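Side-chain contacts in putative signal recognition particle protein (Chaetomium thermophilum, PDB 5CK4), which binds guanine nucleotides, here GDP, and probably acts as the Arf-like GTPase subunit of the signal recognition particle receptor in protein translocation: residues A[192-195]-A[196-200]; A[229-232]-A[233-237]; A[237-240]-A[241-245]; A[282-285]-A[286-289]; A[308-311]-A[312-316]. All coordinates share one frame; numbering follows the deposited sequence.

Contact 1 (A[192-195]-A[196-200]); sequences VLLS and LQKRF
V192 and L196 set the one-turn spacing that the following residues repeat: V192 O accepts the amide N of L196, and the leucine side chain settles beside the same oxygen, its CG 3.6 Å from V192 O. One residue on, L193 O receives Q197 N at 2.9 Å, while the L193 side chain leaves the next turn and packs elsewhere. L194 carries most of the side-chain contact. Its CG lies opposite the backbone N (chi1 -172°), which places the branch beside the carbonyl carbon and within range of the following turn. There L194 CD2 comes within 4.0 Å of K198 CE, and L194 CD1 touches Q197 NE2 more loosely at 4.2 Å. K198, extended beyond CG, first passes L194 O with K198 CG at 3.3 Å and only then reaches the leucine fork, so methylenes rather than the ammonium group make the contact. Replacing K198 by an alanine would probably leave one flank of the L194 branch without its methylene cover and easier to turn. S195 closes the segment; its O takes R199 N at 3.0 Å, and its buried OG is satisfied one turn back by D191 O. The same stretch of helix 180-201 is held on several sides. V192 and S195 pack on helix 123-131, L193 and L196 rest on V214 of strand 214-219, Q197 binds E268 and G272 through its amide, and R199 sends its guanidinium to the carbonyls of N132 and S210.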
# COMPACT_ATOMS: atom_id res chain seq x y z
N VAL A 192 6.24 4.17 3.21
CA VAL A 192 5.96 2.79 2.83
C VAL A 192 6.90 2.34 1.71
O VAL A 192 7.59 1.32 1.83
CB VAL A 192 4.48 2.59 2.42
CG1 VAL A 192 4.29 1.33 1.61
CG2 VAL A 192 3.57 2.57 3.67
N LEU A 193 6.92 3.09 0.62
CA LEU A 193 7.79 2.78 -0.51
C LEU A 193 9.29 2.86 -0.15
O LEU A 193 10.08 2.04 -0.61
CB LEU A 193 7.45 3.69 -1.70
CG LEU A 193 6.01 3.55 -2.22
CD1 LEU A 193 5.79 4.42 -3.45
CD2 LEU A 193 5.73 2.09 -2.56
N LEU A 194 9.68 3.86 0.63
CA LEU A 194 11.10 3.98 1.01
C LEU A 194 11.52 2.79 1.87
O LEU A 194 12.65 2.31 1.77
CB LEU A 194 11.38 5.29 1.76
CG LEU A 194 12.86 5.57 2.02
CD1 LEU A 194 13.63 5.73 0.68
CD2 LEU A 194 13.07 6.80 2.91
N SER A 195 10.61 2.31 2.70
CA SER A 195 10.90 1.15 3.54
C SER A 195 11.16 -0.09 2.66
O SER A 195 12.11 -0.83 2.89
CB SER A 195 9.77 0.88 4.52
OG SER A 195 9.71 1.91 5.50
N LEU A 196 10.32 -0.29 1.65
CA LEU A 196 10.49 -1.44 0.75
C LEU A 196 11.75 -1.28 -0.08
O LEU A 196 12.41 -2.26 -0.44
CB LEU A 196 9.27 -1.57 -0.17
CG LEU A 196 8.02 -2.06 0.56
CD1 LEU A 196 6.79 -1.95 -0.33
CD2 LEU A 196 8.21 -3.49 1.08
N GLN A 197 12.09 -0.03 -0.38
CA GLN A 197 13.31 0.26 -1.13
C GLN A 197 14.55 -0.08 -0.30
O GLN A 197 15.51 -0.64 -0.82
CB GLN A 197 13.34 1.73 -1.56
CG GLN A 197 14.61 2.13 -2.34
CD GLN A 197 14.54 3.56 -2.84
OE1 GLN A 197 13.51 4.00 -3.35
NE2 GLN A 197 15.63 4.31 -2.67
N LYS A 198 14.52 0.27 0.99
CA LYS A 198 15.65 -0.03 1.87
C LYS A 198 15.78 -1.53 2.05
O LYS A 198 16.90 -2.07 2.15
CB LYS A 198 15.48 0.63 3.23
CG LYS A 198 15.61 2.13 3.22
CD LYS A 198 15.35 2.69 4.61
CE LYS A 198 15.58 4.18 4.64
NZ LYS A 198 15.69 4.71 6.02
N ARG A 199 14.64 -2.21 2.11
CA ARG A 199 14.61 -3.67 2.18
C ARG A 199 15.34 -4.29 0.98
O ARG A 199 16.16 -5.19 1.14
CB ARG A 199 13.17 -4.17 2.24
CG ARG A 199 13.03 -5.69 2.23
CD ARG A 199 11.55 -6.09 2.26
NE ARG A 199 11.36 -7.53 2.14
CZ ARG A 199 10.99 -8.13 1.01
NH1 ARG A 199 10.78 -7.41 -0.08
NH2 ARG A 199 10.83 -9.44 0.97
N PHE A 200 15.03 -3.81 -0.23
CA PHE A 200 15.68 -4.31 -1.45
C PHE A 200 17.19 -4.13 -1.37
O PHE A 200 17.95 -4.96 -1.84
CB PHE A 200 15.13 -3.59 -2.68
CG PHE A 200 15.88 -3.90 -3.95
CD1 PHE A 200 15.56 -5.02 -4.71
CD2 PHE A 200 16.91 -3.07 -4.40
CE1 PHE A 200 16.25 -5.31 -5.88
CE2 PHE A 200 17.59 -3.36 -5.56
CZ PHE A 200 17.26 -4.48 -6.31

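Contact 2 (A[229-232]-A[233-237]); sequences ASLV and KSRLE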
# COMPACT_ATOMS: atom_id res chain seq x y z
N ALA A 229 -8.30 7.57 -11.03
CA ALA A 229 -7.01 6.91 -10.77
C ALA A 229 -5.80 7.49 -11.51
O ALA A 229 -4.71 7.53 -10.96
CB ALA A 229 -7.11 5.42 -11.04
N SER A 230 -5.99 7.92 -12.76
CA SER A 230 -4.86 8.46 -13.53
C SER A 230 -4.39 9.80 -12.95
O SER A 230 -3.20 10.12 -12.95
CB SER A 230 -5.22 8.61 -15.01
OG SER A 230 -6.24 9.57 -15.18
N LEU A 231 -5.34 10.59 -12.44
CA LEU A 231 -5.01 11.84 -11.77
C LEU A 231 -4.46 11.61 -10.35
O LEU A 231 -3.58 12.35 -9.90
CB LEU A 231 -6.23 12.77 -11.73
CG LEU A 231 -6.24 13.86 -12.79
CD1 LEU A 231 -7.56 14.62 -12.77
CD2 LEU A 231 -5.06 14.79 -12.57
N VAL A 232 -4.97 10.59 -9.66
CA VAL A 232 -4.41 10.20 -8.36
C VAL A 232 -2.93 9.86 -8.56
O VAL A 232 -2.05 10.30 -7.79
CB VAL A 232 -5.15 8.97 -7.77
CG1 VAL A 232 -4.39 8.42 -6.57
CG2 VAL A 232 -6.58 9.31 -7.37
N LYS A 233 -2.65 9.10 -9.61
CA LYS A 233 -1.28 8.71 -9.94
C LYS A 233 -0.35 9.92 -10.15
O LYS A 233 0.70 9.99 -9.53
CB LYS A 233 -1.25 7.81 -11.19
CG LYS A 233 0.16 7.32 -11.58
CD LYS A 233 0.09 6.40 -12.80
CE LYS A 233 1.38 5.60 -12.98
NZ LYS A 233 2.44 6.37 -13.69
N SER A 234 -0.75 10.86 -11.01
CA SER A 234 0.11 12.01 -11.29
C SER A 234 0.24 12.96 -10.09
O SER A 234 1.32 13.50 -9.83
CB SER A 234 -0.36 12.77 -12.54
OG SER A 234 -1.63 13.35 -12.34
N ARG A 235 -0.83 13.15 -9.34
CA ARG A 235 -0.76 14.02 -8.16
C ARG A 235 0.13 13.43 -7.06
O ARG A 235 0.89 14.16 -6.41
CB ARG A 235 -2.15 14.30 -7.60
CG ARG A 235 -2.92 15.26 -8.50
CD ARG A 235 -4.16 15.78 -7.82
NE ARG A 235 -5.04 16.39 -8.81
CZ ARG A 235 -6.25 16.87 -8.54
NH1 ARG A 235 -6.72 16.81 -7.30
NH2 ARG A 235 -6.98 17.40 -9.50
N LEU A 236 0.03 12.13 -6.86
CA LEU A 236 0.90 11.45 -5.90
C LEU A 236 2.36 11.50 -6.34
O LEU A 236 3.26 11.74 -5.53
CB LEU A 236 0.47 9.99 -5.70
CG LEU A 236 -0.79 9.71 -4.87
CD1 LEU A 236 -1.09 8.22 -4.87
CD2 LEU A 236 -0.67 10.23 -3.44
N GLU A 237 2.60 11.28 -7.64
CA GLU A 237 3.96 11.27 -8.17
C GLU A 237 4.62 12.63 -8.00
O GLU A 237 5.79 12.74 -7.63
CB GLU A 237 3.96 10.86 -9.64
CG GLU A 237 3.84 9.35 -9.81
CD GLU A 237 3.60 8.93 -11.23
OE1 GLU A 237 3.20 9.78 -12.06
OE2 GLU A 237 3.83 7.74 -11.52
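V232 and L236 form an i to i+4 apolar pair in the first turns of helix 229-249, an element of the P-loop NTPase fold that follows the end of strand 214-219 and the loop after it, where N219, K220 and D222 bind GDP. L236 can be followed outward atom by atom. Its CB sits 3.3 Å from V232 O, the oxygen that also accepts the L236 amide. The first torsion sets CG opposite the carbonyl carbon (chi1 -74°), turning it back over the preceding turn, where it too lies against V232 O, at 3.2 Å. At the tip, L236 CD1 lies 3.7 Å from both V232 O and V232 CG1, the two side chains running side by side and pointing the same way. Together they face inward, V232 onto A218 and V293, L236 onto I216 and the helix 180-201. Around the helix the character changes. L231 CD2 comes loosely, and obliquely, to R235 NE at the start of the guanidinium, 4.1 Å away. K233 reaches a different face, and bends only at its last torsion; its ammonium group also bridges to E282. The bend brings K233 NZ to within 2.9 Å of E237 OE2, a salt bridge meeting the carboxylate on its syn side, 24° out of plane.

Contact 3 (A[237-240]-A[241-245]); sequences EHEL and GRIRK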
# COMPACT_ATOMS: atom_id res chain seq x y z
N GLU A 237 2.60 11.28 -7.64
CA GLU A 237 3.96 11.27 -8.17
C GLU A 237 4.62 12.63 -8.00
O GLU A 237 5.79 12.74 -7.63
CB GLU A 237 3.96 10.86 -9.64
CG GLU A 237 3.84 9.35 -9.81
CD GLU A 237 3.60 8.93 -11.23
OE1 GLU A 237 3.20 9.78 -12.06
OE2 GLU A 237 3.83 7.74 -11.52
N HIS A 238 3.86 13.68 -8.26
CA HIS A 238 4.40 15.01 -8.07
C HIS A 238 4.66 15.31 -6.60
O HIS A 238 5.65 15.96 -6.25
CB HIS A 238 3.52 16.07 -8.74
CG HIS A 238 3.69 16.15 -10.23
ND1 HIS A 238 2.88 15.47 -11.11
CD2 HIS A 238 4.61 16.80 -10.99
CE1 HIS A 238 3.27 15.71 -12.35
NE2 HIS A 238 4.31 16.52 -12.30
N GLU A 239 3.80 14.81 -5.71
CA GLU A 239 4.02 15.09 -4.30
C GLU A 239 5.21 14.31 -3.74
O GLU A 239 5.99 14.84 -2.96
CB GLU A 239 2.75 14.86 -3.48
CG GLU A 239 2.91 15.20 -2.00
CD GLU A 239 3.00 16.69 -1.69
OE1 GLU A 239 2.89 17.53 -2.61
OE2 GLU A 239 3.19 17.01 -0.50
N LEU A 240 5.35 13.05 -4.14
CA LEU A 240 6.50 12.23 -3.74
C LEU A 240 7.80 12.83 -4.27
O LEU A 240 8.81 12.83 -3.59
CB LEU A 240 6.34 10.77 -4.24
CG LEU A 240 5.19 9.98 -3.62
CD1 LEU A 240 4.96 8.68 -4.39
CD2 LEU A 240 5.43 9.68 -2.14
N GLY A 241 7.76 13.31 -5.51
CA GLY A 241 8.86 14.08 -6.07
C GLY A 241 9.19 15.33 -5.27
O GLY A 241 10.37 15.62 -5.02
N ARG A 242 8.17 16.09 -4.87
CA ARG A 242 8.41 17.30 -4.08
C ARG A 242 9.09 16.94 -2.75
O ARG A 242 10.03 17.63 -2.32
CB ARG A 242 7.10 18.04 -3.79
CG ARG A 242 7.33 19.34 -3.05
CD ARG A 242 6.03 20.00 -2.60
NE ARG A 242 5.35 19.17 -1.61
CZ ARG A 242 5.63 19.18 -0.31
NH1 ARG A 242 6.57 19.98 0.18
NH2 ARG A 242 4.96 18.38 0.52
N ILE A 243 8.61 15.89 -2.11
CA ILE A 243 9.16 15.44 -0.82
C ILE A 243 10.64 15.06 -0.94
O ILE A 243 11.47 15.53 -0.17
CB ILE A 243 8.37 14.24 -0.24
CG1 ILE A 243 6.94 14.68 0.10
CG2 ILE A 243 9.06 13.68 1.02
CD1 ILE A 243 5.98 13.52 0.32
N ARG A 244 10.97 14.22 -1.91
CA ARG A 244 12.36 13.79 -2.03
C ARG A 244 13.28 14.95 -2.36
O ARG A 244 14.42 15.00 -1.88
CB ARG A 244 12.53 12.62 -3.01
CG ARG A 244 12.32 12.97 -4.49
CD ARG A 244 12.59 11.75 -5.37
NE ARG A 244 12.53 12.07 -6.80
CZ ARG A 244 12.75 11.18 -7.77
NH1 ARG A 244 13.07 9.93 -7.45
NH2 ARG A 244 12.68 11.56 -9.04
N LYS A 245 12.79 15.90 -3.17
CA LYS A 245 13.59 17.08 -3.52
C LYS A 245 13.83 18.01 -2.33
O LYS A 245 14.94 18.51 -2.13
CB LYS A 245 12.92 17.87 -4.65
CG LYS A 245 13.68 19.11 -5.05
CD LYS A 245 15.02 18.74 -5.68
CE LYS A 245 14.82 17.81 -6.86
NZ LYS A 245 15.92 17.87 -7.84
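E237 to L240 and G241 to R244 are joined by regular i to i+4 backbone bonds, from G241 N to E237 O at 2.9 Å through to R244 N and L240 O. On this frame E239 and R242, three residues apart, lie side by side and form a two-pronged salt bridge. One prong runs from R242 NE to E239 OE1 at 3.1 Å and is nearly straight. The other joins R242 NH2 to E239 OE2 at a modelled 2.5 Å, a very short value whose exact length is doubtful. Both oxygens address the edge of the guanidinium, yet the two groups are not coplanar: their planes differ by 44°, and NE reaches OE1 from above the carboxylate plane. Bends in both chains make this possible, at chi2 of E239 (72°) and at chi3 of R242. S183 adds a weak hydrogen bond to E239 OE2. One turn farther on, I243 CG1 packs 3.2 Å from E239 O, and its CD1 grazes E239 CG at 4.2 Å. I243, L240 and R244 all touch Y190 of helix 180-201. The result is an i to i+3 ion pair between a buried glutamate and an exposed arginine, beside the packing of L240 and I243 on Y190, where helices 229-249 and 180-201 of the P-loop NTPase fold meet.

Contact 4 (A[282-285]-A[286-289]); sequences EEMM and EFDM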
# COMPACT_ATOMS: atom_id res chain seq x y z
N GLU A 282 6.77 3.93 -11.94
CA GLU A 282 7.46 2.93 -12.75
C GLU A 282 8.95 2.85 -12.43
O GLU A 282 9.59 1.81 -12.62
CB GLU A 282 7.26 3.21 -14.24
CG GLU A 282 5.86 2.84 -14.76
CD GLU A 282 4.80 3.89 -14.44
OE1 GLU A 282 5.13 4.94 -13.85
OE2 GLU A 282 3.62 3.66 -14.81
N GLU A 283 9.51 3.94 -11.95
CA GLU A 283 10.95 3.94 -11.70
C GLU A 283 11.32 3.00 -10.53
O GLU A 283 12.47 2.58 -10.39
CB GLU A 283 11.45 5.37 -11.48
CG GLU A 283 11.50 5.88 -10.05
CD GLU A 283 12.03 7.31 -9.99
OE1 GLU A 283 11.59 8.12 -10.84
OE2 GLU A 283 12.90 7.62 -9.14
N MET A 284 10.33 2.64 -9.73
CA MET A 284 10.56 1.71 -8.62
C MET A 284 10.87 0.28 -9.07
O MET A 284 11.30 -0.56 -8.26
CB MET A 284 9.38 1.71 -7.64
CG MET A 284 9.05 3.11 -7.07
SD MET A 284 10.45 3.89 -6.20
CE MET A 284 10.67 2.80 -4.78
N MET A 285 10.67 0.00 -10.35
CA MET A 285 11.04 -1.31 -10.88
C MET A 285 12.56 -1.51 -10.87
O MET A 285 13.05 -2.63 -10.97
CB MET A 285 10.46 -1.53 -12.28
CG MET A 285 8.97 -1.86 -12.25
SD MET A 285 8.61 -3.43 -11.42
CE MET A 285 9.61 -4.56 -12.38
N GLU A 286 13.31 -0.42 -10.71
CA GLU A 286 14.75 -0.53 -10.57
C GLU A 286 15.07 -1.35 -9.31
O GLU A 286 16.14 -1.96 -9.20
CB GLU A 286 15.37 0.87 -10.48
CG GLU A 286 16.87 0.91 -10.36
CD GLU A 286 17.46 2.14 -11.01
OE1 GLU A 286 16.87 2.62 -12.00
OE2 GLU A 286 18.51 2.63 -10.54
N PHE A 287 14.14 -1.37 -8.36
CA PHE A 287 14.27 -2.17 -7.14
C PHE A 287 13.28 -3.33 -7.14
O PHE A 287 12.86 -3.79 -6.08
CB PHE A 287 14.05 -1.28 -5.92
CG PHE A 287 14.67 0.08 -6.07
CD1 PHE A 287 16.03 0.21 -6.26
CD2 PHE A 287 13.89 1.22 -6.06
CE1 PHE A 287 16.61 1.46 -6.42
CE2 PHE A 287 14.46 2.48 -6.21
CZ PHE A 287 15.82 2.60 -6.39
N ASP A 288 12.91 -3.78 -8.34
CA ASP A 288 11.94 -4.85 -8.52
C ASP A 288 10.66 -4.63 -7.72
O ASP A 288 10.02 -5.57 -7.24
CB ASP A 288 12.57 -6.21 -8.20
CG ASP A 288 13.70 -6.56 -9.14
OD1 ASP A 288 13.60 -6.21 -10.34
OD2 ASP A 288 14.69 -7.18 -8.69
N MET A 289 10.27 -3.36 -7.59
CA MET A 289 9.05 -3.01 -6.86
C MET A 289 7.96 -2.58 -7.85
O MET A 289 8.03 -1.49 -8.42
CB MET A 289 9.33 -1.86 -5.88
CG MET A 289 10.15 -2.25 -4.64
SD MET A 289 10.54 -0.80 -3.62
CE MET A 289 8.90 -0.04 -3.58
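M284 curls back on itself through its second and third torsions (chi2 -57°), and M289 bends at its last one (chi3 47°), so that two methionine methyls finish side by side. M284 CE is 3.6 Å from M289 CE and almost as near to the M289 sulfur. The same methyl serves a third partner, lying 3.8 Å from F287 CD2 at the edge of the phenyl ring and close to its plane. The sulfur follows suit: M284 SD stands 5.4 Å from the F287 ring centroid, 86° off the ring normal, a Met-aromatic contact made edge-on. E286 CB covers one face of that ring.

The backbone makes this clustering possible. M284 O accepts two amides, F287 N at 3.0 Å and M289 N at 3.1 Å, which arrive from opposite faces of the carbonyl plane. M285 O takes D288 N at 2.9 Å, and D288 itself has left-handed backbone angles. The bonds of five and three residues' span thus turn the chain round a left-handed residue at the finish of a 3-10 stretch.

In sequence the turn follows helix 229-249 and leads into strand 291-295. E283 fixes it to that helix through R244, and has S276 as a further partner. It also packs on helix 180-201: M284 and F287 on Q197, M289 on L196, and D288 on F200.

Contact 5 (A[308-311]-A[312-316]); sequences WWRW and IGERI
W311 and R315 form a cation-pi stack, i to i+4, in the last residues of the chain, where helix 306-313 closes the P-loop NTPase fold. The guanidinium lies flat on the indole, centres 3.5 Å apart and planes only 6° from parallel. R315 CZ sits over the five-membered ring, while R315 CD lies over the six-membered ring, a CH-pi contact of 3.5 Å to its centroid. Several of the polar atoms here have clear partners. W311 O is not served by the amide of R315, which goes instead to I312 O at 2.9 Å; the arginine side chain answers it: R315 NH1 reaches W311 O at 3.0 Å, and that oxygen lies close to the guanidinium plane. R315 NH2 bridges to E290, and W311 NE1 donates a hydrogen bond to E292, so strand 291-295 and the residue before it pin both stacked groups. An alanine in place of W311 would probably leave the R315 guanidinium without the indole face it stacks on, freer to turn, and E292 without its indole donor. Earlier in the helix, W308 O and W309 O receive the amides of I312 and G313, the latter at 2.9 Å. W308 NE1 is satisfied by M294 O, and its ring packs on N219 of the GDP site. At the indole edge, in the ring plane, I312 CD1 touches W311 CE3 at 3.6 Å.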
# COMPACT_ATOMS: atom_id res chain seq x y z
N TRP A 308 -9.20 -4.90 -7.87
CA TRP A 308 -8.17 -4.90 -6.83
C TRP A 308 -7.82 -6.33 -6.45
O TRP A 308 -6.64 -6.68 -6.39
CB TRP A 308 -8.64 -4.16 -5.58
CG TRP A 308 -8.77 -2.67 -5.68
CD1 TRP A 308 -8.13 -1.83 -6.54
CD2 TRP A 308 -9.59 -1.84 -4.85
NE1 TRP A 308 -8.51 -0.53 -6.30
CE2 TRP A 308 -9.41 -0.51 -5.27
CE3 TRP A 308 -10.48 -2.10 -3.80
CZ2 TRP A 308 -10.06 0.56 -4.67
CZ3 TRP A 308 -11.14 -1.03 -3.20
CH2 TRP A 308 -10.92 0.29 -3.64
N TRP A 309 -8.83 -7.17 -6.21
CA TRP A 309 -8.60 -8.55 -5.81
C TRP A 309 -7.87 -9.35 -6.89
O TRP A 309 -7.07 -10.23 -6.59
CB TRP A 309 -9.90 -9.29 -5.47
CG TRP A 309 -10.80 -8.64 -4.42
CD1 TRP A 309 -12.16 -8.54 -4.48
CD2 TRP A 309 -10.40 -8.03 -3.18
NE1 TRP A 309 -12.63 -7.90 -3.36
CE2 TRP A 309 -11.58 -7.57 -2.55
CE3 TRP A 309 -9.17 -7.81 -2.55
CZ2 TRP A 309 -11.56 -6.91 -1.32
CZ3 TRP A 309 -9.16 -7.16 -1.33
CH2 TRP A 309 -10.35 -6.72 -0.73
N ARG A 310 -8.17 -9.04 -8.15
CA ARG A 310 -7.56 -9.73 -9.28
C ARG A 310 -6.07 -9.40 -9.38
O ARG A 310 -5.24 -10.28 -9.59
CB ARG A 310 -8.27 -9.34 -10.57
CG ARG A 310 -7.78 -10.07 -11.81
CD ARG A 310 -8.75 -9.84 -12.97
NE ARG A 310 -10.11 -10.29 -12.66
CZ ARG A 310 -11.12 -9.49 -12.34
NH1 ARG A 310 -10.95 -8.18 -12.29
NH2 ARG A 310 -12.32 -10.00 -12.07
N TRP A 311 -5.75 -8.12 -9.22
CA TRP A 311 -4.37 -7.64 -9.32
C TRP A 311 -3.49 -8.33 -8.27
O TRP A 311 -2.40 -8.82 -8.59
CB TRP A 311 -4.34 -6.12 -9.14
CG TRP A 311 -3.03 -5.46 -9.47
CD1 TRP A 311 -2.66 -4.94 -10.67
CD2 TRP A 311 -1.93 -5.24 -8.58
NE1 TRP A 311 -1.39 -4.41 -10.58
CE2 TRP A 311 -0.93 -4.58 -9.31
CE3 TRP A 311 -1.70 -5.55 -7.23
CZ2 TRP A 311 0.29 -4.22 -8.74
CZ3 TRP A 311 -0.49 -5.19 -6.67
CH2 TRP A 311 0.49 -4.53 -7.42
N ILE A 312 -3.98 -8.38 -7.04
CA ILE A 312 -3.26 -9.04 -5.94
C ILE A 312 -3.16 -10.55 -6.16
O ILE A 312 -2.08 -11.14 -6.00
CB ILE A 312 -3.94 -8.77 -4.58
CG1 ILE A 312 -3.88 -7.28 -4.24
CG2 ILE A 312 -3.30 -9.60 -3.48
CD1 ILE A 312 -2.50 -6.77 -3.89
N GLY A 313 -4.28 -11.16 -6.51
CA GLY A 313 -4.34 -12.58 -6.78
C GLY A 313 -3.35 -13.06 -7.83
O GLY A 313 -2.83 -14.17 -7.73
N GLU A 314 -3.09 -12.23 -8.84
CA GLU A 314 -2.16 -12.62 -9.90
C GLU A 314 -0.69 -12.49 -9.49
O GLU A 314 0.20 -12.88 -10.24
CB GLU A 314 -2.41 -11.79 -11.16
CG GLU A 314 -3.69 -12.14 -11.89
CD GLU A 314 -4.00 -11.19 -13.02
OE1 GLU A 314 -3.26 -10.20 -13.20
OE2 GLU A 314 -5.00 -11.43 -13.74
N ARG A 315 -0.45 -11.96 -8.30
CA ARG A 315 0.91 -11.60 -7.89
C ARG A 315 1.43 -12.24 -6.61
O ARG A 315 2.53 -11.91 -6.16
CB ARG A 315 1.04 -10.08 -7.78
CG ARG A 315 1.14 -9.39 -9.12
CD ARG A 315 0.85 -7.90 -9.00
NE ARG A 315 1.04 -7.26 -10.30
CZ ARG A 315 0.12 -7.25 -11.26
NH1 ARG A 315 -1.05 -7.85 -11.07
NH2 ARG A 315 0.38 -6.66 -12.42
N ILE A 316 0.67 -13.14 -6.00
CA ILE A 316 1.13 -13.76 -4.76
C ILE A 316 1.26 -15.28 -4.86
O ILE A 316 0.75 -15.90 -5.80
CB ILE A 316 0.20 -13.41 -3.60
CG1 ILE A 316 -1.19 -13.97 -3.86
CG2 ILE A 316 0.16 -11.90 -3.41
CD1 ILE A 316 -2.24 -13.36 -2.98

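In the fold
From the N terminus the five contacts follow one another along the chain, contact 3 starting on E237, the last residue of contact 2; each spans about one turn, so none encloses a long loop and none nests in or crosses another. Contacts 2 and 3 both lie on helix 229-249. Tertiary links come later in the chain, through contact 4: Q197 of contact 1 packs against M284 and F287, while E282 and E283 form salt bridges with K233 of contact 2 and R244 of contact 3. The stretch before strand 291-295 thereby joins helices 180-201 and 229-249. Contact 5 stands apart on helix 306-313, about 28 Å from contact 3 between centres, and lies across the chain's centre from it.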